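Local atomic coordinates of DUF357 domain-containing protein (Archaeoglobus fulgidus DSM 4304, PDB entry 2OO2), a protein that is of unknown function, a small three-helix protein of the DUF357 family seen as a two-chain assembly in the crystal. Residues E10-V22 with I35-E47. Sequence-based numbering, arbitrary orientation.
Sequences ETLKWLERIEERV and IEAYISDSRYFLE
L15 enters helix 35-47 as a knob in a hole lined by I39, S42, R43 and L46. With its CG anti to the backbone N (chi1 -170°), the leucine sends both methyls across: CD1 lies 3.7 Å from S42 OG, and CD2 touches R43 CG and L46 CD2. One turn on, I18 CG2 presses against I39 CG1 at 3.6 Å, the two side chains meeting at a slant, whereas the V22 and I35 side chains pass in opposite directions, with V22 CG2 3.7 Å from I35 CG2. Near the other end, L46 CD2 meets L12 CD2 at 3.7 Å, the two leucines crossing almost perpendicularly. The segment axes come within 11.0 Å, their N-to-C directions 145° apart, an antiparallel pair within a three-helix bundle whose third member, helix 51-70, touches T11, I18 and S42. S42 OG is hydrogen-bonded to A54 O of that helix, so this buried hydroxyl is satisfied although both L15 methyls lie against OG. Beside the apolar row, E19 and R43 form a salt bridge, modelled with OE2 near the guanidinium plane, although the position of OE2 is uncertain. I39 CG2 lies 3.4 Å above one guanidinium face, offset from its centre, and R43 NH2 reaches E36 OE2 at 3.3 Å, extending the pair into a three-residue network.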
ATOM      1  N   GLU A  10      -3.697   8.724  11.084  1.00 33.13           N
ATOM      2  CA  GLU A  10      -3.877   7.425  10.335  1.00 32.83           C
ATOM      3  C   GLU A  10      -2.601   6.592  10.345  1.00 32.04           C
ATOM      4  O   GLU A  10      -2.640   5.330  10.340  1.00 34.02           O
ATOM      5  CB  GLU A  10      -4.280   7.691   8.880  1.00 33.09           C
ATOM      6  CG  GLU A  10      -5.738   8.075   8.615  1.00 37.99           C
ATOM      7  CD  GLU A  10      -6.706   6.935   8.949  1.00 46.15           C
ATOM      8  OE1 GLU A  10      -6.719   5.861   8.242  1.00 46.29           O
ATOM      9  OE2 GLU A  10      -7.434   7.117   9.947  1.00 47.18           O
ATOM     10  N   THR A  11      -1.463   7.270  10.185  1.00 31.67           N
ATOM     11  CA  THR A  11      -0.153   6.579  10.199  1.00 31.30           C
ATOM     12  C   THR A  11       0.111   5.937  11.542  1.00 31.43           C
ATOM     13  O   THR A  11       0.462   4.713  11.654  1.00 31.98           O
ATOM     14  CB  THR A  11       1.042   7.529   9.767  1.00 29.92           C
ATOM     15  OG1 THR A  11       0.737   8.072   8.480  1.00 28.12           O
ATOM     16  CG2 THR A  11       2.368   6.703   9.727  1.00 31.31           C
ATOM     17  N   LEU A  12      -0.037   6.737  12.602  1.00 31.73           N
ATOM     18  CA  LEU A  12       0.123   6.182  13.961  1.00 32.18           C
ATOM     19  C   LEU A  12      -0.827   5.022  14.274  1.00 31.06           C
ATOM     20  O   LEU A  12      -0.420   4.072  14.957  1.00 32.14           O
ATOM     21  CB  LEU A  12      -0.137   7.290  14.993  1.00 32.74           C
ATOM     22  CG  LEU A  12       1.080   8.138  15.244  1.00 36.05           C
ATOM     23  CD1 LEU A  12       0.611   9.524  15.967  1.00 37.67           C
ATOM     24  CD2 LEU A  12       2.062   7.409  16.099  1.00 38.39           C
ATOM     25  N   LYS A  13      -2.063   5.104  13.788  1.00 28.56           N
ATOM     26  CA  LYS A  13      -3.138   4.210  14.150  1.00 28.88           C
ATOM     27  C   LYS A  13      -2.715   2.851  13.522  1.00 27.82           C
ATOM     28  O   LYS A  13      -2.644   1.827  14.191  1.00 30.92           O
ATOM     29  CB  LYS A  13      -4.399   4.644  13.424  1.00 29.36           C
ATOM     30  CG  LYS A  13      -5.618   3.718  13.594  1.00 27.00           C
ATOM     31  CD  LYS A  13      -6.681   3.901  12.542  1.00 31.02           C
ATOM     32  CE  LYS A  13      -7.383   5.253  12.707  1.00 34.22           C
ATOM     33  NZ  LYS A  13      -8.505   5.570  11.705  1.00 32.86           N
ATOM     34  N   TRP A  14      -2.339   2.932  12.275  1.00 27.35           N
ATOM     35  CA  TRP A  14      -2.065   1.685  11.487  1.00 27.06           C
ATOM     36  C   TRP A  14      -0.712   1.108  11.843  1.00 28.60           C
ATOM     37  O   TRP A  14      -0.419  -0.155  11.688  1.00 27.91           O
ATOM     38  CB  TRP A  14      -2.198   2.086  10.058  1.00 26.87           C
ATOM     39  CG  TRP A  14      -3.624   2.145   9.638  1.00 30.05           C
ATOM     40  CD1 TRP A  14      -4.301   3.223   9.154  1.00 28.55           C
ATOM     41  CD2 TRP A  14      -4.552   1.062   9.645  1.00 30.65           C
ATOM     42  NE1 TRP A  14      -5.601   2.898   8.882  1.00 31.26           N
ATOM     43  CE2 TRP A  14      -5.763   1.547   9.145  1.00 32.95           C
ATOM     44  CE3 TRP A  14      -4.457  -0.312  10.029  1.00 32.43           C
ATOM     45  CZ2 TRP A  14      -6.901   0.747   9.051  1.00 31.54           C
ATOM     46  CZ3 TRP A  14      -5.581  -1.106   9.925  1.00 27.91           C
ATOM     47  CH2 TRP A  14      -6.782  -0.598   9.433  1.00 33.21           C
ATOM     48  N   LEU A  15       0.179   1.976  12.258  1.00 28.94           N
ATOM     49  CA  LEU A  15       1.467   1.582  12.726  1.00 31.44           C
ATOM     50  C   LEU A  15       1.394   0.933  14.091  1.00 32.33           C
ATOM     51  O   LEU A  15       1.985  -0.104  14.297  1.00 33.19           O
ATOM     52  CB  LEU A  15       2.455   2.736  12.695  1.00 31.33           C
ATOM     53  CG  LEU A  15       3.927   2.610  12.920  1.00 33.03           C
ATOM     54  CD1 LEU A  15       4.655   1.711  11.934  1.00 23.85           C
ATOM     55  CD2 LEU A  15       4.477   4.028  12.737  1.00 31.25           C
ATOM     56  N   GLU A  16       0.648   1.498  15.035  1.00 32.88           N
ATOM     57  CA  GLU A  16       0.498   0.818  16.311  1.00 34.08           C
ATOM     58  C   GLU A  16      -0.222  -0.561  16.132  1.00 32.98           C
ATOM     59  O   GLU A  16       0.114  -1.504  16.814  1.00 33.30           O
ATOM     60  CB  GLU A  16      -0.258   1.669  17.266  1.00 35.45           C
ATOM     61  CG  GLU A  16       0.438   2.990  17.502  1.00 41.26           C
ATOM     62  CD  GLU A  16      -0.461   3.979  18.303  1.00 48.21           C
ATOM     63  OE1 GLU A  16      -1.696   3.736  18.483  1.00 48.27           O
ATOM     64  OE2 GLU A  16       0.107   5.005  18.745  1.00 53.77           O
ATOM     65  N   ARG A  17      -1.136  -0.667  15.188  1.00 31.68           N
ATOM     66  CA  ARG A  17      -1.874  -1.909  14.972  1.00 32.14           C
ATOM     67  C   ARG A  17      -0.888  -2.947  14.411  1.00 32.53           C
ATOM     68  O   ARG A  17      -0.882  -4.083  14.894  1.00 33.72           O
ATOM     69  CB  ARG A  17      -3.079  -1.692  14.033  1.00 30.77           C
ATOM     70  CG  ARG A  17      -4.308  -0.990  14.745  1.00 28.46           C
ATOM     71  CD  ARG A  17      -5.280  -0.523  13.726  1.00 25.48           C
ATOM     72  NE  ARG A  17      -6.413   0.177  14.364  1.00 29.97           N
ATOM     73  CZ  ARG A  17      -7.451   0.636  13.664  1.00 30.55           C
ATOM     74  NH1 ARG A  17      -7.491   0.490  12.342  1.00 32.44           N
ATOM     75  NH2 ARG A  17      -8.427   1.273  14.281  1.00 30.61           N
ATOM     76  N   ILE A  18      -0.046  -2.566  13.445  1.00 32.08           N
ATOM     77  CA  ILE A  18       0.789  -3.593  12.743  1.00 33.32           C
ATOM     78  C   ILE A  18       1.956  -4.083  13.614  1.00 34.26           C
ATOM     79  O   ILE A  18       2.404  -5.257  13.547  1.00 34.58           O
ATOM     80  CB  ILE A  18       1.238  -3.067  11.354  1.00 34.11           C
ATOM     81  CG1 ILE A  18       1.604  -4.248  10.459  1.00 30.41           C
ATOM     82  CG2 ILE A  18       2.373  -1.971  11.425  1.00 32.37           C
ATOM     83  CD1 ILE A  18       1.911  -3.831   8.969  1.00 33.18           C
ATOM     84  N   GLU A  19       2.454  -3.186  14.462  1.00 34.85           N
ATOM     85  CA  GLU A  19       3.529  -3.519  15.429  1.00 36.73           C
ATOM     86  C   GLU A  19       3.047  -4.642  16.341  1.00 36.50           C
ATOM     87  O   GLU A  19       3.809  -5.521  16.712  1.00 37.06           O
ATOM     88  CB  GLU A  19       3.973  -2.232  16.199  1.00 36.12           C
ATOM     89  CG  GLU A  19       4.899  -1.396  15.345  1.00 35.86           C
ATOM     90  CD  GLU A  19       5.229   0.001  15.942  1.00 40.26           C
ATOM     91  OE1 GLU A  19       4.500   0.434  16.853  1.00 44.17           O
ATOM     92  OE2 GLU A  19       6.236   0.606  15.514  1.00 43.98           O
ATOM     93  N   GLU A  20       1.768  -4.655  16.656  1.00 36.75           N
ATOM     94  CA  GLU A  20       1.162  -5.817  17.356  1.00 37.38           C
ATOM     95  C   GLU A  20       0.881  -6.978  16.402  1.00 37.06           C
ATOM     96  O   GLU A  20       1.115  -8.124  16.745  1.00 38.99           O
ATOM     97  CB  GLU A  20      -0.124  -5.446  18.074  1.00 37.84           C
ATOM     98  CG  GLU A  20       0.103  -4.526  19.225  1.00 44.13           C
ATOM     99  CD  GLU A  20       1.124  -5.076  20.230  1.00 53.52           C
ATOM    100  OE1 GLU A  20       1.099  -6.309  20.572  1.00 55.84           O
ATOM    101  OE2 GLU A  20       1.960  -4.257  20.671  1.00 54.31           O
ATOM    102  N   ARG A  21       0.365  -6.674  15.224  1.00 36.43           N
ATOM    103  CA  ARG A  21      -0.148  -7.683  14.323  1.00 36.36           C
ATOM    104  C   ARG A  21       0.980  -8.599  13.850  1.00 38.11           C
ATOM    105  O   ARG A  21       0.774  -9.832  13.698  1.00 37.56           O
ATOM    106  CB  ARG A  21      -0.811  -7.014  13.119  1.00 35.47           C
ATOM    107  CG  ARG A  21      -1.652  -7.926  12.226  1.00 32.69           C
ATOM    108  CD  ARG A  21      -2.922  -8.384  12.944  1.00 35.99           C
ATOM    109  NE  ARG A  21      -3.815  -9.000  12.008  1.00 38.83           N
ATOM    110  CZ  ARG A  21      -3.975 -10.326  11.942  1.00 40.84           C
ATOM    111  NH1 ARG A  21      -4.816 -10.832  11.047  1.00 38.58           N
ATOM    112  NH2 ARG A  21      -3.360 -11.116  12.809  1.00 39.69           N
ATOM    113  N   VAL A  22       2.149  -7.996  13.600  1.00 38.23           N
ATOM    114  CA  VAL A  22       3.302  -8.743  13.010  1.00 41.34           C
ATOM    115  C   VAL A  22       3.714  -9.888  13.941  1.00 41.05           C
ATOM    116  O   VAL A  22       4.189 -10.970  13.515  1.00 40.81           O
ATOM    117  CB  VAL A  22       4.439  -7.731  12.657  1.00 40.06           C
ATOM    118  CG1 VAL A  22       5.226  -7.306  13.877  1.00 40.34           C
ATOM    119  CG2 VAL A  22       5.344  -8.284  11.538  1.00 42.48           C
ATOM    120  N   ILE A  35       7.786  -6.822   5.461  1.00 32.13           N
ATOM    121  CA  ILE A  35       6.936  -6.267   6.544  1.00 33.88           C
ATOM    122  C   ILE A  35       7.721  -5.376   7.579  1.00 32.47           C
ATOM    123  O   ILE A  35       7.413  -4.144   7.767  1.00 30.55           O
ATOM    124  CB  ILE A  35       5.953  -7.307   7.217  1.00 32.54           C
ATOM    125  CG1 ILE A  35       5.038  -7.944   6.149  1.00 33.63           C
ATOM    126  CG2 ILE A  35       5.061  -6.586   8.282  1.00 33.26           C
ATOM    127  CD1 ILE A  35       4.287  -9.239   6.627  1.00 34.57           C
ATOM    128  N   GLU A  36       8.718  -5.993   8.218  1.00 35.10           N
ATOM    129  CA  GLU A  36       9.584  -5.296   9.183  1.00 33.98           C
ATOM    130  C   GLU A  36      10.338  -4.179   8.546  1.00 32.62           C
ATOM    131  O   GLU A  36      10.452  -3.090   9.210  1.00 30.83           O
ATOM    132  CB  GLU A  36      10.544  -6.223   9.957  1.00 36.49           C
ATOM    133  CG  GLU A  36      11.399  -5.495  11.131  1.00 41.25           C
ATOM    134  CD  GLU A  36      10.611  -4.453  12.093  1.00 50.37           C
ATOM    135  OE1 GLU A  36       9.723  -4.905  12.905  1.00 55.91           O
ATOM    136  OE2 GLU A  36      10.937  -3.205  12.073  1.00 45.88           O
ATOM    137  N   ALA A  37      10.716  -4.357   7.271  1.00 30.72           N
ATOM    138  CA  ALA A  37      11.543  -3.360   6.523  1.00 29.80           C
ATOM    139  C   ALA A  37      10.640  -2.120   6.384  1.00 28.51           C
ATOM    140  O   ALA A  37      11.044  -0.939   6.805  1.00 32.26           O
ATOM    141  CB  ALA A  37      11.997  -3.848   5.165  1.00 30.04           C
ATOM    142  N   TYR A  38       9.379  -2.314   5.924  1.00 25.88           N
ATOM    143  CA  TYR A  38       8.496  -1.030   5.804  1.00 26.36           C
ATOM    144  C   TYR A  38       8.018  -0.563   7.112  1.00 25.30           C
ATOM    145  O   TYR A  38       7.884   0.786   7.342  1.00 24.68           O
ATOM    146  CB  TYR A  38       7.269  -1.343   4.923  1.00 26.90           C
ATOM    147  CG  TYR A  38       7.550  -1.465   3.454  1.00 29.10           C
ATOM    148  CD1 TYR A  38       7.794  -0.382   2.684  1.00 26.75           C
ATOM    149  CD2 TYR A  38       7.528  -2.733   2.792  1.00 27.75           C
ATOM    150  CE1 TYR A  38       7.997  -0.423   1.357  1.00 32.50           C
ATOM    151  CE2 TYR A  38       7.734  -2.806   1.385  1.00 32.60           C
ATOM    152  CZ  TYR A  38       7.981  -1.673   0.670  1.00 32.94           C
ATOM    153  OH  TYR A  38       8.214  -1.631  -0.725  1.00 33.80           O
ATOM    154  N   ILE A  39       7.732  -1.423   8.067  1.00 23.63           N
ATOM    155  CA  ILE A  39       7.499  -0.935   9.502  1.00 28.18           C
ATOM    156  C   ILE A  39       8.625  -0.032  10.011  1.00 28.83           C
ATOM    157  O   ILE A  39       8.342   1.146  10.472  1.00 25.89           O
ATOM    158  CB  ILE A  39       7.195  -2.014  10.589  1.00 26.18           C
ATOM    159  CG1 ILE A  39       5.793  -2.606  10.414  1.00 27.82           C
ATOM    160  CG2 ILE A  39       7.299  -1.435  12.082  1.00 29.03           C
ATOM    161  CD1 ILE A  39       5.779  -4.152  10.902  1.00 28.93           C
ATOM    162  N   SER A  40       9.879  -0.526   9.917  1.00 28.06           N
ATOM    163  CA  SER A  40      11.067   0.309  10.306  1.00 29.73           C
ATOM    164  C   SER A  40      11.060   1.675   9.582  1.00 27.39           C
ATOM    165  O   SER A  40      11.209   2.788  10.230  1.00 28.20           O
ATOM    166  CB  SER A  40      12.392  -0.394  10.011  1.00 27.60           C
ATOM    167  OG  SER A  40      13.491   0.375  10.506  1.00 34.00           O
ATOM    168  N   ASP A  41      10.906   1.620   8.246  1.00 25.77           N
ATOM    169  CA  ASP A  41      10.883   2.812   7.399  1.00 27.62           C
ATOM    170  C   ASP A  41       9.710   3.714   7.792  1.00 28.36           C
ATOM    171  O   ASP A  41       9.916   5.002   8.012  1.00 26.03           O
ATOM    172  CB  ASP A  41      10.748   2.372   5.927  1.00 27.01           C
ATOM    173  CG  ASP A  41      12.082   2.121   5.242  1.00 26.62           C
ATOM    174  OD1 ASP A  41      13.161   2.019   5.866  1.00 30.13           O
ATOM    175  OD2 ASP A  41      12.006   2.107   3.995  1.00 34.24           O
ATOM    176  N   SER A  42       8.473   3.169   7.913  1.00 25.12           N
ATOM    177  CA  SER A  42       7.348   4.112   8.372  1.00 29.62           C
ATOM    178  C   SER A  42       7.682   4.852   9.667  1.00 29.50           C
ATOM    179  O   SER A  42       7.447   6.163   9.787  1.00 27.94           O
ATOM    180  CB  SER A  42       6.087   3.254   8.516  1.00 30.40           C
ATOM    181  OG  SER A  42       4.972   3.948   9.042  1.00 29.36           O
ATOM    182  N   ARG A  43       8.163   4.080  10.671  1.00 30.41           N
ATOM    183  CA  ARG A  43       8.614   4.617  12.020  1.00 32.71           C
ATOM    184  C   ARG A  43       9.609   5.748  11.828  1.00 33.17           C
ATOM    185  O   ARG A  43       9.429   6.864  12.412  1.00 31.79           O
ATOM    186  CB  ARG A  43       9.222   3.492  12.912  1.00 33.07           C
ATOM    187  CG  ARG A  43       8.122   2.703  13.639  1.00 34.54           C
ATOM    188  CD  ARG A  43       8.593   2.040  14.973  1.00 38.88           C
ATOM    189  NE  ARG A  43       9.692   1.106  14.691  1.00 50.74           N
ATOM    190  CZ  ARG A  43       9.639  -0.227  14.772  1.00 55.63           C
ATOM    191  NH1 ARG A  43       8.533  -0.867  15.194  1.00 55.52           N
ATOM    192  NH2 ARG A  43      10.724  -0.929  14.425  1.00 58.02           N
ATOM    193  N   TYR A  44      10.607   5.496  10.975  1.00 31.54           N
ATOM    194  CA  TYR A  44      11.700   6.472  10.732  1.00 32.17           C
ATOM    195  C   TYR A  44      11.201   7.756  10.091  1.00 32.11           C
ATOM    196  O   TYR A  44      11.511   8.868  10.616  1.00 31.25           O
ATOM    197  CB  TYR A  44      12.781   5.891   9.851  1.00 30.37           C
ATOM    198  CG  TYR A  44      13.858   6.893   9.422  1.00 29.98           C
ATOM    199  CD1 TYR A  44      14.748   7.513  10.389  1.00 27.72           C
ATOM    200  CD2 TYR A  44      14.001   7.232   8.097  1.00 27.99           C
ATOM    201  CE1 TYR A  44      15.765   8.404   9.945  1.00 27.64           C
ATOM    202  CE2 TYR A  44      15.008   8.137   7.647  1.00 31.81           C
ATOM    203  CZ  TYR A  44      15.830   8.751   8.629  1.00 26.51           C
ATOM    204  OH  TYR A  44      16.790   9.551   8.156  1.00 32.53           O
ATOM    205  N   PHE A  45      10.469   7.639   8.977  1.00 30.00           N
ATOM    206  CA  PHE A  45       9.844   8.827   8.386  1.00 31.67           C
ATOM    207  C   PHE A  45       8.829   9.528   9.271  1.00 32.92           C
ATOM    208  O   PHE A  45       8.740  10.804   9.232  1.00 30.84           O
ATOM    209  CB  PHE A  45       9.238   8.509   6.997  1.00 30.12           C
ATOM    210  CG  PHE A  45      10.276   8.010   5.980  1.00 32.20           C
ATOM    211  CD1 PHE A  45      11.377   8.792   5.634  1.00 36.29           C
ATOM    212  CD2 PHE A  45      10.154   6.737   5.399  1.00 33.10           C
ATOM    213  CE1 PHE A  45      12.363   8.373   4.764  1.00 38.22           C
ATOM    214  CE2 PHE A  45      11.156   6.300   4.490  1.00 32.10           C
ATOM    215  CZ  PHE A  45      12.241   7.088   4.166  1.00 34.80           C
ATOM    216  N   LEU A  46       8.051   8.769  10.042  1.00 31.79           N
ATOM    217  CA  LEU A  46       7.084   9.391  10.931  1.00 35.91           C
ATOM    218  C   LEU A  46       7.833  10.295  11.912  1.00 37.27           C
ATOM    219  O   LEU A  46       7.476  11.450  12.083  1.00 37.48           O
ATOM    220  CB  LEU A  46       6.244   8.370  11.669  1.00 35.15           C
ATOM    221  CG  LEU A  46       5.210   9.046  12.609  1.00 37.78           C
ATOM    222  CD1 LEU A  46       4.093   9.948  11.864  1.00 32.39           C
ATOM    223  CD2 LEU A  46       4.566   8.010  13.500  1.00 35.45           C
ATOM    224  N   GLU A  47       8.902   9.769  12.502  1.00 38.33           N
ATOM    225  CA  GLU A  47       9.634  10.534  13.492  1.00 40.96           C
ATOM    226  C   GLU A  47      10.234  11.840  12.980  1.00 41.10           C
ATOM    227  O   GLU A  47      10.137  12.854  13.674  1.00 42.92           O
ATOM    228  CB  GLU A  47      10.664   9.690  14.228  1.00 42.09           C
ATOM    229  CG  GLU A  47      11.010  10.373  15.565  1.00 49.55           C
ATOM    230  CD  GLU A  47      10.695   9.507  16.751  1.00 58.26           C
ATOM    231  OE1 GLU A  47      10.025  10.026  17.682  1.00 63.39           O
ATOM    232  OE2 GLU A  47      11.124   8.312  16.762  1.00 63.12           O
TER